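Local coordinates for response regulator (Colwellia psychrerythraea, PDB 3EQZ), which is a CheY-type receiver domain of the response regulator family, the kind of module that probably serves in two-component signalling, at residues B[31-34]-B[38-41]; B[67-72]-B[98-103]; B[104-109]-B[113-118]. All coordinates share one frame; numbering follows the deposited sequence.

In the fold
Contacts 1, 2 and 3 follow one another along the chain, and all three rest on the five-stranded parallel sheet of one receiver domain. Contact 1 holds helix 36-39 to the edge strand 30-33. Contact 2 sets the end of helix 60-70 against the turn leading into strand 101-107, the other edge strand, and contact 3 packs that strand against helix 112-124. The centres of contacts 1 and 2 lie about 17 Å apart, and each is about 21 Å from contact 3, across the chain's centre. Phe39 touches Leu68 and Ile103 touches Phe118, so the segments of contact 2 touch both of the other contacts, which do not touch each other.

Contact 1 (B[31-34]-B[38-41])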
loop_
_atom_site.group_PDB
_atom_site.type_symbol
_atom_site.label_atom_id
_atom_site.label_comp_id
_atom_site.label_asym_id
_atom_site.label_seq_id
_atom_site.Cartn_x
_atom_site.Cartn_y
_atom_site.Cartn_z
ATOM N N GLU B 31 -20.356 9.652 -23.347
ATOM C CA GLU B 31 -20.659 8.414 -24.013
ATOM C C GLU B 31 -20.265 7.254 -23.080
ATOM O O GLU B 31 -19.180 7.254 -22.504
ATOM C CB GLU B 31 -19.877 8.365 -25.326
ATOM C CG GLU B 31 -19.908 7.010 -25.973
ATOM C CD GLU B 31 -19.710 7.026 -27.517
ATOM O OE1 GLU B 31 -18.843 7.792 -28.035
ATOM O OE2 GLU B 31 -20.419 6.237 -28.194
ATOM N N ALA B 32 -21.159 6.286 -22.911
ATOM C CA ALA B 32 -20.899 5.195 -22.022
ATOM C C ALA B 32 -20.625 3.907 -22.790
ATOM O O ALA B 32 -21.366 3.580 -23.729
ATOM C CB ALA B 32 -22.061 5.009 -21.067
ATOM N N PHE B 33 -19.567 3.190 -22.388
ATOM C CA PHE B 33 -19.171 1.901 -22.993
ATOM C C PHE B 33 -19.315 0.772 -21.992
ATOM O O PHE B 33 -18.610 0.770 -20.960
ATOM C CB PHE B 33 -17.705 1.942 -23.424
ATOM C CG PHE B 33 -17.465 2.834 -24.593
ATOM C CD1 PHE B 33 -17.364 2.307 -25.867
ATOM C CD2 PHE B 33 -17.415 4.205 -24.431
ATOM C CE1 PHE B 33 -17.182 3.135 -26.949
ATOM C CE2 PHE B 33 -17.254 5.034 -25.515
ATOM C CZ PHE B 33 -17.123 4.503 -26.768
ATOM N N GLN B 34 -20.192 -0.190 -22.267
ATOM C CA GLN B 34 -20.303 -1.337 -21.385
ATOM C C GLN B 34 -19.266 -2.420 -21.770
ATOM O O GLN B 34 -19.093 -3.413 -21.041
ATOM C CB GLN B 34 -21.716 -1.933 -21.395
ATOM C CG GLN B 34 -22.846 -0.933 -21.717
ATOM C CD GLN B 34 -23.749 -0.647 -20.519
ATOM O OE1 GLN B 34 -24.232 0.486 -20.341
ATOM N NE2 GLN B 34 -23.988 -1.677 -19.694
ATOM N N ALA B 38 -14.278 -2.421 -26.793
ATOM C CA ALA B 38 -14.736 -1.528 -27.834
ATOM C C ALA B 38 -14.189 -0.143 -27.542
ATOM O O ALA B 38 -13.794 0.617 -28.451
ATOM C CB ALA B 38 -16.291 -1.500 -27.866
ATOM N N PHE B 39 -14.176 0.203 -26.258
ATOM C CA PHE B 39 -13.632 1.498 -25.878
ATOM C C PHE B 39 -12.177 1.595 -26.298
ATOM O O PHE B 39 -11.708 2.654 -26.705
ATOM C CB PHE B 39 -13.761 1.723 -24.378
ATOM C CG PHE B 39 -12.895 2.850 -23.870
ATOM C CD1 PHE B 39 -13.278 4.175 -24.056
ATOM C CD2 PHE B 39 -11.736 2.582 -23.175
ATOM C CE1 PHE B 39 -12.495 5.225 -23.582
ATOM C CE2 PHE B 39 -10.949 3.597 -22.699
ATOM C CZ PHE B 39 -11.336 4.929 -22.899
ATOM N N LEU B 40 -11.471 0.482 -26.234
ATOM C CA LEU B 40 -10.023 0.490 -26.508
ATOM C C LEU B 40 -9.654 0.695 -27.977
ATOM O O LEU B 40 -8.485 0.824 -28.313
ATOM C CB LEU B 40 -9.370 -0.779 -25.963
ATOM C CG LEU B 40 -9.284 -0.859 -24.430
ATOM C CD1 LEU B 40 -8.556 -2.094 -23.955
ATOM C CD2 LEU B 40 -8.617 0.418 -23.888
ATOM N N THR B 41 -10.638 0.744 -28.860
ATOM C CA THR B 41 -10.338 0.971 -30.276
ATOM C C THR B 41 -10.219 2.463 -30.506
ATOM O O THR B 41 -9.666 2.906 -31.527
ATOM C CB THR B 41 -11.458 0.398 -31.211
ATOM O OG1 THR B 41 -12.706 1.057 -30.943
ATOM C CG2 THR B 41 -11.639 -1.122 -30.999
#
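One face of the Phe33 ring is taken by Phe39: its CB sits over the ring, 4.2 Å from the centroid and 28° off the normal, a CH-pi contact. Farther out on the same residue, the ring of Phe39 turns its edge toward the Phe33 face, with CD1 standing 4.1 Å above that plane and displaced toward the rim. The result is an edge-to-face pair, ring centroids 5.7 Å apart and planes inclined at 66°. The backbone of the helix joins in as well, since Phe33 CD1 comes within 3.8 Å of Phe39 CA, and Ala38 CB brushes the same CD1 at 4.4 Å. Phe39 can offer its CB and ring edge together because its CG lies anti to the backbone N (chi1 164°), which sends the ring from the short helix toward the sheet.

This is the second beta-alpha step of a CheY-like receiver fold: strand 30-33, at one edge of the parallel sheet, runs through a short turn into helix 36-39. Beyond the pair, Phe39 reaches Phe7 and Val9 of strand 6-9 and Val64 of helix 60-70, while Phe33 packs on Phe7 and on Leu42. Phe39 is therefore buried in the core, whereas Phe33 stays partly exposed.

Just past the pair, the turn is pinned by Ala38 O, which accepts two bonds from Thr41. Thr41 OG1 lies 2.8 Å from Ala38 O, in the carbonyl plane, and Thr41 N reaches Ala38 O at 3.2 Å.

Contact 2 (B[67-72]-B[98-103]); sequences HLAEHK and CGLNVI
Leu100 and Ala69 give up most of the surface buried here, with Cys98 adding a smaller share. Both methyls of Leu100 lean on the end of helix 60-70: CD1 is 4.1 Å from Leu68 CB and 4.2 Å from Ala69 CB, while CD2 lies alongside the backbone, 3.9 Å from both Leu68 O and Ala69 CA. Leu100 starts from a backbone that does not aim it at the helix. Its CG stands anti to the carbonyl carbon (chi1 -67°) and the chain then extends, which carries the branched end across.

Ala69 meets Cys98 through a single close pair, CB to CB at 3.5 Å, tighter than usual for two carbons. Met59 of the second subunit packs on both of these residues, so the junction also belongs to a subunit interface.

Two helix ends come together at this point. Lys72 and Gly99, each with positive phi, are the C-prime residues of Schellman motifs that finish helices 60-70 and 87-97; the second turn leads on into edge strand 101-107 of the receiver fold. On helix 60-70, His67 O accepts both the backbone N of His71 and its ND1, the latter at 3.1 Å.

The side chains meet across the contact as apolar surfaces, with the backbone carbonyl of Leu68 beside one methyl, so the fit between these two segments depends on shape and not on directional bonds.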
loop_
_atom_site.group_PDB
_atom_site.type_symbol
_atom_site.label_atom_id
_atom_site.label_comp_id
_atom_site.label_asym_id
_atom_site.label_seq_id
_atom_site.Cartn_x
_atom_site.Cartn_y
_atom_site.Cartn_z
ATOM N N HIS B 67 -3.503 -0.872 -21.538
ATOM C CA HIS B 67 -3.608 -0.385 -22.923
ATOM C C HIS B 67 -3.356 1.130 -23.021
ATOM O O HIS B 67 -2.582 1.601 -23.848
ATOM C CB HIS B 67 -4.994 -0.729 -23.491
ATOM C CG HIS B 67 -5.200 -0.237 -24.896
ATOM N ND1 HIS B 67 -4.974 -1.035 -26.008
ATOM C CD2 HIS B 67 -5.602 0.969 -25.370
ATOM C CE1 HIS B 67 -5.221 -0.335 -27.105
ATOM N NE2 HIS B 67 -5.603 0.885 -26.744
ATOM N N LEU B 68 -4.017 1.897 -22.157
ATOM C CA LEU B 68 -3.844 3.352 -22.173
ATOM C C LEU B 68 -2.399 3.746 -21.980
ATOM O O LEU B 68 -1.916 4.650 -22.640
ATOM C CB LEU B 68 -4.735 4.042 -21.105
ATOM C CG LEU B 68 -6.253 3.927 -21.265
ATOM C CD1 LEU B 68 -6.895 4.448 -20.021
ATOM C CD2 LEU B 68 -6.827 4.671 -22.453
ATOM N N ALA B 69 -1.708 3.080 -21.070
ATOM C CA ALA B 69 -0.305 3.424 -20.781
ATOM C C ALA B 69 0.605 3.065 -21.967
ATOM O O ALA B 69 1.509 3.814 -22.328
ATOM C CB ALA B 69 0.186 2.689 -19.521
ATOM N N GLU B 70 0.385 1.891 -22.560
ATOM C CA GLU B 70 1.226 1.486 -23.708
ATOM C C GLU B 70 1.098 2.449 -24.896
ATOM O O GLU B 70 2.098 2.817 -25.522
ATOM C CB GLU B 70 0.899 0.070 -24.134
ATOM C CG GLU B 70 1.586 -0.311 -25.419
ATOM C CD GLU B 70 1.017 -1.577 -26.018
ATOM O OE1 GLU B 70 1.172 -1.738 -27.268
ATOM O OE2 GLU B 70 0.411 -2.385 -25.235
ATOM N N HIS B 71 -0.117 2.895 -25.184
ATOM C CA HIS B 71 -0.313 3.946 -26.179
ATOM C C HIS B 71 -0.086 5.347 -25.639
ATOM O O HIS B 71 -0.351 6.301 -26.317
ATOM C CB HIS B 71 -1.691 3.808 -26.851
ATOM C CG HIS B 71 -1.836 2.500 -27.576
ATOM N ND1 HIS B 71 -2.335 1.365 -26.973
ATOM C CD2 HIS B 71 -1.420 2.121 -28.809
ATOM C CE1 HIS B 71 -2.283 0.359 -27.825
ATOM N NE2 HIS B 71 -1.732 0.791 -28.946
ATOM N N LYS B 72 0.414 5.481 -24.412
ATOM C CA LYS B 72 0.713 6.819 -23.904
ATOM C C LYS B 72 -0.474 7.791 -24.020
ATOM O O LYS B 72 -0.288 8.966 -24.324
ATOM C CB LYS B 72 1.840 7.406 -24.717
ATOM C CG LYS B 72 2.955 6.436 -24.938
ATOM C CD LYS B 72 4.186 6.836 -24.172
ATOM C CE LYS B 72 5.449 6.255 -24.830
ATOM N NZ LYS B 72 6.658 6.492 -23.978
ATOM N N CYS B 98 2.787 4.473 -14.636
ATOM C CA CYS B 98 2.925 4.191 -16.052
ATOM C C CYS B 98 2.800 5.458 -16.849
ATOM O O CYS B 98 2.697 5.410 -18.070
ATOM C CB CYS B 98 1.849 3.235 -16.515
ATOM S SG CYS B 98 1.966 1.678 -15.736
ATOM N N GLY B 99 2.761 6.594 -16.165
ATOM C CA GLY B 99 2.722 7.862 -16.865
ATOM C C GLY B 99 1.337 8.366 -17.213
ATOM O O GLY B 99 1.209 9.312 -18.002
ATOM N N LEU B 100 0.299 7.784 -16.610
ATOM C CA LEU B 100 -1.082 8.231 -16.881
ATOM C C LEU B 100 -1.516 9.416 -15.999
ATOM O O LEU B 100 -1.137 9.469 -14.863
ATOM C CB LEU B 100 -2.081 7.058 -16.736
ATOM C CG LEU B 100 -1.874 5.998 -17.805
ATOM C CD1 LEU B 100 -2.824 4.841 -17.600
ATOM C CD2 LEU B 100 -2.065 6.597 -19.226
ATOM N N ASN B 101 -2.323 10.341 -16.533
ATOM C CA ASN B 101 -2.811 11.486 -15.743
ATOM C C ASN B 101 -4.128 11.186 -14.940
ATOM O O ASN B 101 -5.232 11.530 -15.375
ATOM C CB ASN B 101 -2.959 12.732 -16.638
ATOM C CG ASN B 101 -3.463 13.998 -15.866
ATOM O OD1 ASN B 101 -4.117 14.913 -16.446
ATOM N ND2 ASN B 101 -3.148 14.058 -14.588
ATOM N N VAL B 102 -3.968 10.525 -13.786
ATOM C CA VAL B 102 -5.083 10.231 -12.900
ATOM C C VAL B 102 -5.417 11.491 -12.113
ATOM O O VAL B 102 -4.577 11.999 -11.361
ATOM C CB VAL B 102 -4.745 9.116 -11.909
ATOM C CG1 VAL B 102 -5.961 8.788 -11.016
ATOM C CG2 VAL B 102 -4.249 7.863 -12.651
ATOM N N ILE B 103 -6.608 12.032 -12.322
ATOM C CA ILE B 103 -6.991 13.311 -11.707
ATOM C C ILE B 103 -7.864 13.140 -10.442
ATOM O O ILE B 103 -7.987 14.064 -9.659
ATOM C CB ILE B 103 -7.717 14.185 -12.702
ATOM C CG1 ILE B 103 -8.961 13.452 -13.221
ATOM C CG2 ILE B 103 -6.747 14.645 -13.836
ATOM C CD1 ILE B 103 -9.909 14.401 -13.901
#

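Contact 3 (B[104-109]-B[113-118]); sequences NTFTKP and EVLTCF
The last beta-alpha unit of the CheY-like receiver fold is packed together here: strand 101-107, at the edge of the parallel sheet, has Phe106 set against Val114, Leu115 and Phe118 of helix 112-124. The short axes run nearly antiparallel, at 162° and 10.3 Å, as expected when a helix returns over the strand that precedes it.

Phe106 is the centre of the contact. Leu115 CD1 lies over one face of its ring, 3.6 Å from Phe106 CZ and offset toward the rim, a CH-pi approach. At the edge, Val114 CG1 comes to 3.7 Å from Phe106 CE1, and Phe118 CD2 sits in the plane of the Phe106 ring, 3.9 Å from its CZ. One aromatic is thus held by three residues spread over little more than a helical turn. The CB of Leu115 does not aim at the strand; CG anti to the backbone N (chi1 180°), followed by a turn at chi2, brings CD1 over the ring. Leu115 also touches Leu19 and Ile22 of helix 13-23.

Farther along the chain, Lys108 NZ makes a salt bridge to Asp53 OD1, and the peptide bond before Pro109 is cis; a lysine followed by a cis proline at this point is a familiar feature of receiver domains. The third subunit packs on both elements: its Cys117 meets Cys117 of the helix, and its Val114 meets Asn104 of the strand.

Asn104 covers Phe118 from the strand side. Its CB makes a CH-pi contact with the ring, and its amide, turned 66° from the ring plane, places ND2 over the ring centre, 3.5 Å above the plane.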
loop_
_atom_site.group_PDB
_atom_site.type_symbol
_atom_site.label_atom_id
_atom_site.label_comp_id
_atom_site.label_asym_id
_atom_site.label_seq_id
_atom_site.Cartn_x
_atom_site.Cartn_y
_atom_site.Cartn_z
ATOM N N ASN B 104 -8.379 11.929 -10.207
ATOM C CA ASN B 104 -9.117 11.666 -9.007
ATOM C C ASN B 104 -9.526 10.232 -9.014
ATOM O O ASN B 104 -9.449 9.591 -10.068
ATOM C CB ASN B 104 -10.370 12.571 -8.954
ATOM C CG ASN B 104 -10.859 12.807 -7.510
ATOM O OD1 ASN B 104 -10.234 12.365 -6.559
ATOM N ND2 ASN B 104 -11.941 13.533 -7.367
ATOM N N THR B 105 -9.912 9.726 -7.829
ATOM C CA THR B 105 -10.513 8.426 -7.648
ATOM C C THR B 105 -11.740 8.518 -6.725
ATOM O O THR B 105 -11.859 9.447 -5.932
ATOM C CB THR B 105 -9.513 7.370 -7.031
ATOM O OG1 THR B 105 -9.240 7.693 -5.666
ATOM C CG2 THR B 105 -8.185 7.329 -7.835
ATOM N N PHE B 106 -12.649 7.568 -6.860
ATOM C CA PHE B 106 -13.870 7.531 -6.075
ATOM C C PHE B 106 -14.158 6.131 -5.649
ATOM O O PHE B 106 -14.191 5.244 -6.478
ATOM C CB PHE B 106 -15.079 8.003 -6.914
ATOM C CG PHE B 106 -15.009 9.448 -7.284
ATOM C CD1 PHE B 106 -15.663 10.424 -6.498
ATOM C CD2 PHE B 106 -14.261 9.857 -8.387
ATOM C CE1 PHE B 106 -15.600 11.807 -6.844
ATOM C CE2 PHE B 106 -14.166 11.247 -8.726
ATOM C CZ PHE B 106 -14.835 12.212 -7.950
ATOM N N THR B 107 -14.455 5.952 -4.360
ATOM C CA THR B 107 -14.850 4.648 -3.852
ATOM C C THR B 107 -16.304 4.414 -4.170
ATOM O O THR B 107 -17.105 5.359 -4.287
ATOM C CB THR B 107 -14.619 4.534 -2.333
ATOM O OG1 THR B 107 -15.425 5.513 -1.673
ATOM C CG2 THR B 107 -13.172 4.879 -1.994
ATOM N N LYS B 108 -16.631 3.147 -4.367
ATOM C CA LYS B 108 -17.993 2.748 -4.486
ATOM C C LYS B 108 -18.476 2.232 -3.112
ATOM O O LYS B 108 -17.654 1.834 -2.273
ATOM C CB LYS B 108 -18.087 1.669 -5.535
ATOM C CG LYS B 108 -18.556 2.182 -6.840
ATOM C CD LYS B 108 -18.053 1.324 -7.931
ATOM C CE LYS B 108 -18.730 0.030 -7.911
ATOM N NZ LYS B 108 -18.498 -0.720 -9.180
ATOM N N PRO B 109 -19.793 2.350 -2.838
ATOM C CA PRO B 109 -20.704 3.047 -3.746
ATOM C C PRO B 109 -20.447 4.545 -3.711
ATOM O O PRO B 109 -20.015 5.144 -2.707
ATOM C CB PRO B 109 -22.109 2.741 -3.182
ATOM C CG PRO B 109 -21.860 2.563 -1.720
ATOM C CD PRO B 109 -20.412 2.089 -1.529
ATOM N N GLU B 113 -22.956 13.395 -4.500
ATOM C CA GLU B 113 -22.690 14.801 -4.174
ATOM C C GLU B 113 -21.236 15.158 -4.487
ATOM O O GLU B 113 -20.979 16.162 -5.169
ATOM C CB GLU B 113 -23.037 15.116 -2.686
ATOM C CG GLU B 113 -22.850 16.566 -2.242
ATOM C CD GLU B 113 -23.134 16.816 -0.718
ATOM O OE1 GLU B 113 -23.240 15.861 0.081
ATOM O OE2 GLU B 113 -23.251 18.001 -0.334
ATOM N N VAL B 114 -20.287 14.379 -3.960
ATOM C CA VAL B 114 -18.853 14.690 -4.202
ATOM C C VAL B 114 -18.516 14.632 -5.700
ATOM O O VAL B 114 -17.792 15.480 -6.207
ATOM C CB VAL B 114 -17.874 13.740 -3.418
ATOM C CG1 VAL B 114 -16.438 13.914 -3.883
ATOM C CG2 VAL B 114 -17.951 13.986 -1.938
ATOM N N LEU B 115 -19.061 13.648 -6.416
ATOM C CA LEU B 115 -18.755 13.504 -7.842
ATOM C C LEU B 115 -19.319 14.700 -8.652
ATOM O O LEU B 115 -18.688 15.237 -9.538
ATOM C CB LEU B 115 -19.313 12.167 -8.374
ATOM C CG LEU B 115 -19.037 11.947 -9.872
ATOM C CD1 LEU B 115 -17.569 12.052 -10.281
ATOM C CD2 LEU B 115 -19.578 10.577 -10.344
ATOM N N THR B 116 -20.523 15.104 -8.327
ATOM C CA THR B 116 -21.167 16.253 -9.010
ATOM C C THR B 116 -20.364 17.531 -8.774
ATOM O O THR B 116 -20.054 18.297 -9.705
ATOM C CB THR B 116 -22.600 16.434 -8.477
ATOM O OG1 THR B 116 -23.345 15.256 -8.787
ATOM C CG2 THR B 116 -23.274 17.652 -9.165
ATOM N N CYS B 117 -19.985 17.711 -7.513
ATOM C CA CYS B 117 -19.154 18.832 -7.118
ATOM C C CYS B 117 -17.772 18.844 -7.852
ATOM O O CYS B 117 -17.366 19.857 -8.472
ATOM C CB CYS B 117 -18.998 18.791 -5.601
ATOM S SG CYS B 117 -18.178 20.241 -4.964
ATOM N N PHE B 118 -17.084 17.697 -7.864
ATOM C CA PHE B 118 -15.829 17.587 -8.605
ATOM C C PHE B 118 -15.951 17.865 -10.123
ATOM O O PHE B 118 -15.155 18.607 -10.712
ATOM C CB PHE B 118 -15.162 16.221 -8.370
ATOM C CG PHE B 118 -13.882 16.058 -9.150
ATOM C CD1 PHE B 118 -12.760 16.822 -8.839
ATOM C CD2 PHE B 118 -13.807 15.175 -10.212
ATOM C CE1 PHE B 118 -11.578 16.705 -9.588
ATOM C CE2 PHE B 118 -12.644 15.046 -10.953
ATOM C CZ PHE B 118 -11.519 15.793 -10.630
#